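Local coordinates for protein phosphoglycerate oxidoreductase (Rhizobium etli, PDB 4HY3) that probably reduces glyoxylate or hydroxypyruvate with a nicotinamide cofactor, as a member of the D-isomer specific 2-hydroxyacid dehydrogenase family, at residues D46-A51 / M326-L331; R38-I43 / Y56-A61; S99-E104 / D335-G340. All blocks are in the same frame, centred on the assembly; numbering follows the deposited sequence.

Contact 1: residues D46-A51 / M326-L331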
loop_
_atom_site.group_PDB
_atom_site.type_symbol
_atom_site.label_atom_id
_atom_site.label_comp_id
_atom_site.label_asym_id
_atom_site.label_seq_id
_atom_site.Cartn_x
_atom_site.Cartn_y
_atom_site.Cartn_z
ATOM N N ASP A 46 5.517 32.131 -2.299
ATOM C CA ASP A 46 5.106 33.206 -1.374
ATOM C C ASP A 46 5.138 32.815 0.112
ATOM O O ASP A 46 5.957 33.375 0.888
ATOM C CB ASP A 46 3.718 33.742 -1.720
ATOM C CG ASP A 46 3.681 34.467 -3.070
ATOM O OD1 ASP A 46 4.735 34.883 -3.590
ATOM O OD2 ASP A 46 2.570 34.627 -3.635
ATOM N N GLU A 47 4.272 31.871 0.498
ATOM C CA GLU A 47 4.263 31.329 1.874
ATOM C C GLU A 47 5.662 30.968 2.412
ATOM O O GLU A 47 6.046 31.364 3.514
ATOM C CB GLU A 47 3.344 30.117 1.964
ATOM C CG GLU A 47 3.240 29.529 3.360
ATOM C CD GLU A 47 2.376 28.274 3.397
ATOM O OE1 GLU A 47 2.703 27.300 2.671
ATOM O OE2 GLU A 47 1.367 28.259 4.153
ATOM N N ALA A 48 6.415 30.217 1.622
ATOM C CA ALA A 48 7.781 29.870 1.971
ATOM C C ALA A 48 8.727 31.086 2.020
ATOM O O ALA A 48 9.598 31.164 2.900
ATOM C CB ALA A 48 8.312 28.853 0.971
ATOM N N ARG A 49 8.576 32.013 1.073
ATOM C CA ARG A 49 9.435 33.190 1.065
ATOM C C ARG A 49 9.177 34.111 2.250
ATOM O O ARG A 49 10.113 34.676 2.841
ATOM C CB ARG A 49 9.338 33.966 -0.265
ATOM C CG ARG A 49 10.177 35.219 -0.279
ATOM C CD ARG A 49 11.639 34.885 -0.521
ATOM N NE ARG A 49 11.717 35.083 -1.950
ATOM C CZ ARG A 49 12.426 36.020 -2.559
ATOM N NH1 ARG A 49 13.245 36.815 -1.865
ATOM N NH2 ARG A 49 12.308 36.114 -3.878
ATOM N N ALA A 50 7.906 34.264 2.596
ATOM C CA ALA A 50 7.543 34.994 3.797
ATOM C C ALA A 50 8.073 34.251 5.011
ATOM O O ALA A 50 8.731 34.859 5.861
ATOM C CB ALA A 50 6.055 35.193 3.885
ATOM N N ALA A 51 7.853 32.941 5.102
ATOM C CA ALA A 51 8.402 32.206 6.248
ATOM C C ALA A 51 9.915 32.472 6.363
ATOM O O ALA A 51 10.445 32.780 7.462
ATOM C CB ALA A 51 8.120 30.733 6.118
HETATM N N MSE A 326 12.178 23.085 -3.788
HETATM C CA MSE A 326 13.532 23.285 -3.311
HETATM C C MSE A 326 13.431 24.192 -2.122
HETATM O O MSE A 326 14.058 23.956 -1.118
HETATM C CB MSE A 326 14.408 23.909 -4.395
HETATM C CG MSE A 326 14.604 23.016 -5.610
HETATM SE SE MSE A 326 16.327 23.169 -6.439
HETATM C CE MSE A 326 15.887 24.550 -7.742
ATOM N N GLY A 327 12.604 25.223 -2.209
ATOM C CA GLY A 327 12.435 26.175 -1.120
ATOM C C GLY A 327 12.020 25.536 0.176
ATOM O O GLY A 327 12.621 25.794 1.217
ATOM N N ASP A 328 10.988 24.708 0.108
ATOM C CA ASP A 328 10.485 23.969 1.254
ATOM C C ASP A 328 11.536 23.151 1.948
ATOM O O ASP A 328 11.530 23.047 3.171
ATOM C CB ASP A 328 9.456 22.958 0.782
ATOM C CG ASP A 328 8.281 23.587 0.100
ATOM O OD1 ASP A 328 7.808 24.649 0.601
ATOM O OD2 ASP A 328 7.820 22.986 -0.915
HETATM N N MSE A 329 12.402 22.524 1.156
HETATM C CA MSE A 329 13.437 21.654 1.681
HETATM C C MSE A 329 14.437 22.447 2.467
HETATM O O MSE A 329 14.631 22.198 3.642
HETATM C CB MSE A 329 14.118 20.880 0.568
HETATM C CG MSE A 329 13.184 19.842 -0.041
HETATM SE SE MSE A 329 14.031 18.899 -1.559
HETATM C CE MSE A 329 15.690 18.468 -0.591
ATOM N N VAL A 330 15.095 23.392 1.813
ATOM C CA VAL A 330 15.947 24.398 2.440
ATOM C C VAL A 330 15.417 24.860 3.803
ATOM O O VAL A 330 16.151 24.952 4.796
ATOM C CB VAL A 330 16.048 25.628 1.494
ATOM C CG1 VAL A 330 16.708 26.799 2.213
ATOM C CG2 VAL A 330 16.766 25.256 0.181
ATOM N N LEU A 331 14.121 25.137 3.843
ATOM C CA LEU A 331 13.476 25.608 5.046
ATOM C C LEU A 331 13.484 24.520 6.130
ATOM O O LEU A 331 13.887 24.733 7.278
ATOM C CB LEU A 331 12.069 26.071 4.678
ATOM C CG LEU A 331 11.649 27.518 5.021
ATOM C CD1 LEU A 331 12.833 28.452 5.183
ATOM C CD2 LEU A 331 10.652 28.090 4.026
#
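Leu331 carries most of the apolar contact, reaching across to the helix of residues 46-51 with one branch of its side chain. Its CD2 lies 3.9 Å from Ala48 CB and 4.2 Å from Ala51 CB, so a single methyl meets two alanines placed one helical turn apart. The same Leu331 CD2 comes 3.4 Å from Ala48 O, bringing the methyl against the backbone as well.

The polar side of the interface is slight. Ala48 and Asp328 have the closest CA atoms across the two segments, 6.5 Å apart, and Asp328 OD1 lies 4.3 Å from Ala48 CB. No hydrogen bond joins the two segments.

The axes of the two short segments, 46-51 and 326-331, lie 30° apart in direction and approach to 9.7 Å. Ala48, buried, turns its CB toward the other helix and meets Leu331. Helix 46-55 thus packs along helix 320-338, the long helix near the C terminus. Both lie beside the mixed sheet that contains strands 30-34 and 99-101, separate from the parallel Rossmann-type sheet, consistent with the two-domain build of D-2-hydroxyacid dehydrogenases. Short helix 40-43 touches both partners, meeting Arg49 through Leu40 and Met326 through Ile43.

Contact 2: residues R38-I43 / Y56-A61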
loop_
_atom_site.group_PDB
_atom_site.type_symbol
_atom_site.label_atom_id
_atom_site.label_comp_id
_atom_site.label_asym_id
_atom_site.label_seq_id
_atom_site.Cartn_x
_atom_site.Cartn_y
_atom_site.Cartn_z
ATOM N N ARG A 38 20.145 29.705 -10.086
ATOM C CA ARG A 38 18.803 29.633 -9.542
ATOM C C ARG A 38 18.550 30.978 -8.888
ATOM O O ARG A 38 19.473 31.811 -8.873
ATOM C CB ARG A 38 18.738 28.529 -8.514
ATOM C CG ARG A 38 19.028 27.158 -9.102
ATOM C CD ARG A 38 17.755 26.473 -9.561
ATOM N NE ARG A 38 17.940 25.831 -10.864
ATOM C CZ ARG A 38 18.522 24.648 -11.078
ATOM N NH1 ARG A 38 19.017 23.923 -10.078
ATOM N NH2 ARG A 38 18.602 24.192 -12.313
ATOM N N SER A 39 17.340 31.215 -8.374
ATOM C CA SER A 39 17.081 32.439 -7.618
ATOM C C SER A 39 16.016 32.250 -6.551
ATOM O O SER A 39 15.098 31.451 -6.711
ATOM C CB SER A 39 16.608 33.545 -8.548
ATOM O OG SER A 39 15.241 33.326 -8.911
ATOM N N LEU A 40 16.093 33.056 -5.495
ATOM C CA LEU A 40 15.010 33.123 -4.516
ATOM C C LEU A 40 13.599 33.176 -5.109
ATOM O O LEU A 40 12.713 32.402 -4.705
ATOM C CB LEU A 40 15.236 34.285 -3.556
ATOM C CG LEU A 40 16.543 34.132 -2.799
ATOM C CD1 LEU A 40 16.724 35.275 -1.815
ATOM C CD2 LEU A 40 16.597 32.778 -2.108
ATOM N N ASP A 41 13.387 34.084 -6.070
ATOM C CA ASP A 41 12.071 34.226 -6.721
ATOM C C ASP A 41 11.552 32.909 -7.277
ATOM O O ASP A 41 10.391 32.610 -7.083
ATOM C CB ASP A 41 12.099 35.307 -7.776
ATOM C CG ASP A 41 12.043 36.689 -7.173
ATOM O OD1 ASP A 41 11.011 37.031 -6.580
ATOM O OD2 ASP A 41 13.020 37.448 -7.258
ATOM N N LEU A 42 12.439 32.124 -7.907
ATOM C CA LEU A 42 12.133 30.812 -8.493
ATOM C C LEU A 42 11.931 29.659 -7.516
ATOM O O LEU A 42 11.081 28.772 -7.763
ATOM C CB LEU A 42 13.218 30.381 -9.516
ATOM C CG LEU A 42 13.075 29.016 -10.250
ATOM C CD1 LEU A 42 11.810 28.929 -11.103
ATOM C CD2 LEU A 42 14.289 28.672 -11.081
ATOM N N ILE A 43 12.708 29.648 -6.442
ATOM C CA ILE A 43 12.717 28.501 -5.550
ATOM C C ILE A 43 11.863 28.651 -4.272
ATOM O O ILE A 43 11.780 27.746 -3.438
ATOM C CB ILE A 43 14.156 28.012 -5.262
ATOM C CG1 ILE A 43 14.991 29.078 -4.497
ATOM C CG2 ILE A 43 14.827 27.650 -6.574
ATOM C CD1 ILE A 43 16.187 28.552 -3.691
ATOM N N TYR A 56 14.739 34.671 9.079
ATOM C CA TYR A 56 16.194 34.893 8.910
ATOM C C TYR A 56 16.491 36.269 8.320
ATOM O O TYR A 56 15.619 36.850 7.672
ATOM C CB TYR A 56 16.792 33.815 7.983
ATOM C CG TYR A 56 16.474 32.402 8.418
ATOM C CD1 TYR A 56 17.267 31.734 9.351
ATOM C CD2 TYR A 56 15.366 31.731 7.913
ATOM C CE1 TYR A 56 16.959 30.431 9.755
ATOM C CE2 TYR A 56 15.062 30.444 8.309
ATOM C CZ TYR A 56 15.857 29.802 9.228
ATOM O OH TYR A 56 15.518 28.544 9.620
ATOM N N GLU A 57 17.702 36.783 8.532
ATOM C CA GLU A 57 18.209 37.857 7.699
ATOM C C GLU A 57 18.846 37.233 6.480
ATOM O O GLU A 57 19.921 36.583 6.573
ATOM C CB GLU A 57 19.305 38.628 8.385
ATOM C CG GLU A 57 19.111 38.866 9.861
ATOM C CD GLU A 57 20.324 39.535 10.492
ATOM O OE1 GLU A 57 20.400 39.464 11.763
ATOM O OE2 GLU A 57 21.168 40.111 9.716
ATOM N N ILE A 58 18.203 37.424 5.333
ATOM C CA ILE A 58 18.731 36.879 4.095
ATOM C C ILE A 58 19.361 37.945 3.234
ATOM O O ILE A 58 18.645 38.669 2.562
ATOM C CB ILE A 58 17.642 36.153 3.314
ATOM C CG1 ILE A 58 17.355 34.830 4.002
ATOM C CG2 ILE A 58 18.039 35.934 1.858
ATOM C CD1 ILE A 58 16.010 34.870 4.639
ATOM N N VAL A 59 20.689 38.060 3.276
ATOM C CA VAL A 59 21.413 39.041 2.447
ATOM C C VAL A 59 21.777 38.450 1.094
ATOM O O VAL A 59 22.550 37.473 1.000
ATOM C CB VAL A 59 22.644 39.716 3.161
ATOM C CG1 VAL A 59 22.934 39.118 4.515
ATOM C CG2 VAL A 59 23.891 39.723 2.306
ATOM N N GLU A 60 21.181 39.028 0.054
ATOM C CA GLU A 60 21.571 38.709 -1.332
ATOM C C GLU A 60 22.983 39.203 -1.595
ATOM O O GLU A 60 23.391 40.247 -1.103
ATOM C CB GLU A 60 20.581 39.283 -2.329
ATOM C CG GLU A 60 19.534 38.262 -2.758
ATOM C CD GLU A 60 18.205 38.903 -3.108
ATOM O OE1 GLU A 60 17.818 39.824 -2.393
ATOM O OE2 GLU A 60 17.536 38.509 -4.083
ATOM N N ALA A 61 23.742 38.406 -2.307
ATOM C CA ALA A 61 25.146 38.600 -2.452
ATOM C C ALA A 61 25.549 38.073 -3.805
ATOM O O ALA A 61 24.883 37.225 -4.392
ATOM C CB ALA A 61 25.885 37.842 -1.382
#
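Ser39 O accepts a hydrogen bond from Ile43 N at 3.0 Å, and Ser39 OG accepts another from Leu42 N at 3.2 Å, with an N-H...O angle of 159°. Ser39 thus receives two bonds, one on its backbone and one on its side chain. The second makes it an N-cap, the hydroxyl closing the first turn of helix 40-43. The next residue, Leu40, directs its side chain at the strand of residues 57-60.

There the contact is made by one methyl. Leu40 CD1 lies 4.0 Å from Ile58 CG2, the two side chains meeting at a slant. Ile58 offers this branch because CG2 stands anti to its backbone N, while CG1 lies beside that N (chi1 -74°).

The strand is an outermost one of the mixed sheet within this chain. It pairs in parallel with strand 30-34, whose Ser33 touches both Leu40 and Ile58; these are adjacent parallel strands joined through helices 40-43 and 46-55, a beta-alpha-beta crossover.

Glu60 runs past Leu40 in the opposing direction, its OE2 4.0 Å from Leu40 CD1, a van der Waals contact beside an exposed carboxylate. The carboxylate of Asp41 forms a salt bridge with Arg49 of helix 46-55.

Contact 3: residues S99-E104 / D335-G340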
loop_
_atom_site.group_PDB
_atom_site.type_symbol
_atom_site.label_atom_id
_atom_site.label_comp_id
_atom_site.label_asym_id
_atom_site.label_seq_id
_atom_site.Cartn_x
_atom_site.Cartn_y
_atom_site.Cartn_z
ATOM N N SER A 99 26.066 25.292 7.307
ATOM C CA SER A 99 25.869 24.495 6.109
ATOM C C SER A 99 25.722 25.343 4.875
ATOM O O SER A 99 25.387 26.512 4.945
ATOM C CB SER A 99 24.654 23.563 6.260
ATOM O OG SER A 99 24.148 23.115 5.007
ATOM N N ILE A 100 25.985 24.711 3.738
ATOM C CA ILE A 100 25.791 25.309 2.459
ATOM C C ILE A 100 24.706 24.504 1.797
ATOM O O ILE A 100 24.830 23.302 1.677
ATOM C CB ILE A 100 27.093 25.258 1.648
ATOM C CG1 ILE A 100 28.063 26.254 2.290
ATOM C CG2 ILE A 100 26.842 25.563 0.161
ATOM C CD1 ILE A 100 29.485 26.235 1.762
ATOM N N LEU A 101 23.625 25.153 1.393
ATOM C CA LEU A 101 22.583 24.425 0.728
ATOM C C LEU A 101 22.651 24.651 -0.787
ATOM O O LEU A 101 22.247 25.712 -1.291
ATOM C CB LEU A 101 21.223 24.763 1.318
ATOM C CG LEU A 101 21.217 24.463 2.808
ATOM C CD1 LEU A 101 21.557 25.705 3.624
ATOM C CD2 LEU A 101 19.913 23.843 3.280
ATOM N N ASN A 102 23.167 23.633 -1.490
ATOM C CA ASN A 102 23.301 23.645 -2.938
ATOM C C ASN A 102 21.918 23.532 -3.500
ATOM O O ASN A 102 21.165 22.662 -3.074
ATOM C CB ASN A 102 24.137 22.441 -3.408
ATOM C CG ASN A 102 24.702 22.615 -4.819
ATOM O OD1 ASN A 102 25.505 23.508 -5.070
ATOM N ND2 ASN A 102 24.306 21.755 -5.723
ATOM N N VAL A 103 21.596 24.418 -4.444
ATOM C CA VAL A 103 20.261 24.496 -5.060
ATOM C C VAL A 103 20.267 24.264 -6.554
ATOM O O VAL A 103 19.238 24.037 -7.150
ATOM C CB VAL A 103 19.510 25.818 -4.760
ATOM C CG1 VAL A 103 19.170 25.897 -3.278
ATOM C CG2 VAL A 103 20.246 27.040 -5.276
ATOM N N GLU A 104 21.429 24.374 -7.171
ATOM C CA GLU A 104 21.593 23.758 -8.459
ATOM C C GLU A 104 21.650 22.307 -8.044
ATOM O O GLU A 104 22.260 21.992 -7.026
ATOM C CB GLU A 104 22.907 24.187 -9.089
ATOM C CG GLU A 104 22.863 24.140 -10.600
ATOM C CD GLU A 104 23.969 23.297 -11.167
ATOM O OE1 GLU A 104 24.774 22.753 -10.377
ATOM O OE2 GLU A 104 24.026 23.168 -12.402
ATOM N N ASP A 335 15.769 24.668 9.680
ATOM C CA ASP A 335 15.100 24.597 10.936
ATOM C C ASP A 335 15.686 23.516 11.836
ATOM O O ASP A 335 15.811 23.735 13.070
ATOM C CB ASP A 335 13.645 24.319 10.685
ATOM C CG ASP A 335 12.885 24.125 11.944
ATOM O OD1 ASP A 335 12.970 24.991 12.846
ATOM O OD2 ASP A 335 12.192 23.097 12.032
ATOM N N LEU A 336 16.053 22.369 11.231
ATOM C CA LEU A 336 16.786 21.335 11.951
ATOM C C LEU A 336 18.146 21.815 12.450
ATOM O O LEU A 336 18.502 21.582 13.610
ATOM C CB LEU A 336 16.895 20.043 11.155
ATOM C CG LEU A 336 15.564 19.275 10.982
ATOM C CD1 LEU A 336 15.542 18.478 9.694
ATOM C CD2 LEU A 336 15.156 18.380 12.153
HETATM N N MSE A 337 18.902 22.513 11.622
HETATM C CA MSE A 337 20.231 22.889 12.038
HETATM C C MSE A 337 20.193 24.039 12.996
HETATM O O MSE A 337 21.064 24.156 13.860
HETATM C CB MSE A 337 21.054 23.227 10.839
HETATM C CG MSE A 337 20.961 22.022 9.945
HETATM SE SE MSE A 337 22.462 22.069 8.668
HETATM C CE MSE A 337 21.312 22.737 7.204
ATOM N N ASP A 338 19.192 24.907 12.872
ATOM C CA ASP A 338 18.959 25.892 13.932
ATOM C C ASP A 338 18.787 25.220 15.300
ATOM O O ASP A 338 19.403 25.625 16.261
ATOM C CB ASP A 338 17.718 26.726 13.661
ATOM C CG ASP A 338 17.892 27.677 12.516
ATOM O OD1 ASP A 338 19.012 28.256 12.377
ATOM O OD2 ASP A 338 16.880 27.852 11.770
ATOM N N ARG A 339 17.935 24.201 15.366
ATOM C CA ARG A 339 17.690 23.453 16.593
ATOM C C ARG A 339 18.792 22.425 16.863
ATOM O O ARG A 339 18.524 21.385 17.454
ATOM C CB ARG A 339 16.320 22.766 16.533
ATOM C CG ARG A 339 15.137 23.717 16.327
ATOM C CD ARG A 339 13.766 23.058 16.409
ATOM N NE ARG A 339 13.828 21.665 15.964
ATOM C CZ ARG A 339 13.231 21.199 14.884
ATOM N NH1 ARG A 339 12.490 22.004 14.151
ATOM N NH2 ARG A 339 13.369 19.936 14.539
ATOM N N GLY A 340 20.017 22.710 16.416
ATOM C CA GLY A 340 21.191 21.843 16.627
ATOM C C GLY A 340 21.275 20.507 15.873
ATOM O O GLY A 340 22.276 19.812 16.002
#
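The last turn of helix 320-338 packs on strand 99-101, an inner strand of the six-stranded mixed sheet, and the contact is a buried helix-on-sheet one. On the helix side Met337, a selenomethionine, alone makes it. Its CE and SE each lie 3.6 Å from Ser99 CB, so the end of the chain rests against the serine methylene. Its terminal methyl also faces Leu101, with 4.3 Å between Met337 CE and Leu101 CD2. The turn about the CG-SE bond (chi3 -102°) swings CE out of line with the chain as it meets these two strand residues. Ser99 and Leu101, two apart in the strand, both point at the helix, whereas Ile100 between them points away.

No hydrogen bond crosses between the segments. Ser99 OG, though near the methyl, is hydrogen-bonded to His122 O on the adjoining strand, which gives this buried hydroxyl a polar partner.

The helix ends in a Schellman motif, with Gly340 at positive phi as its C-prime residue. Gly340 N bonds to Met337 O at 3.1 Å, and Leu341 N reaches back to Leu336 O.

Around the contact, Met337 also touches Tyr79 of strand 77-82 and His122 of strand 122-125, the two neighbours that flank strand 99-101. Leu336, on another side of the helix, packs on Trp208 of the second subunit, so this end of helix 320-338 lies between the sheet and the subunit interface.

Overall arrangement
From the N terminus, contact 2 closes first, a short loop in which helix 40-43 and strand 57-60 are joined through helix 46-55. Contact 1 starts inside that loop, on helix 46-55, and reaches helix 320-338 far along the chain, so contacts 1 and 2 cross. Contact 3 opens on strand 99-101, after contact 2 has closed, and ends further along the same long helix; it therefore crosses contact 1 and follows contact 2 in series. Together they tie the returning helix 320-338 to the mixed sheet and its helices. Tyr56 probably hydrogen-bonds to Asp338 of helix 320-338, while Arg38, just before helix 40-43, probably bonds to the backbone of Val103 beyond strand 99-101.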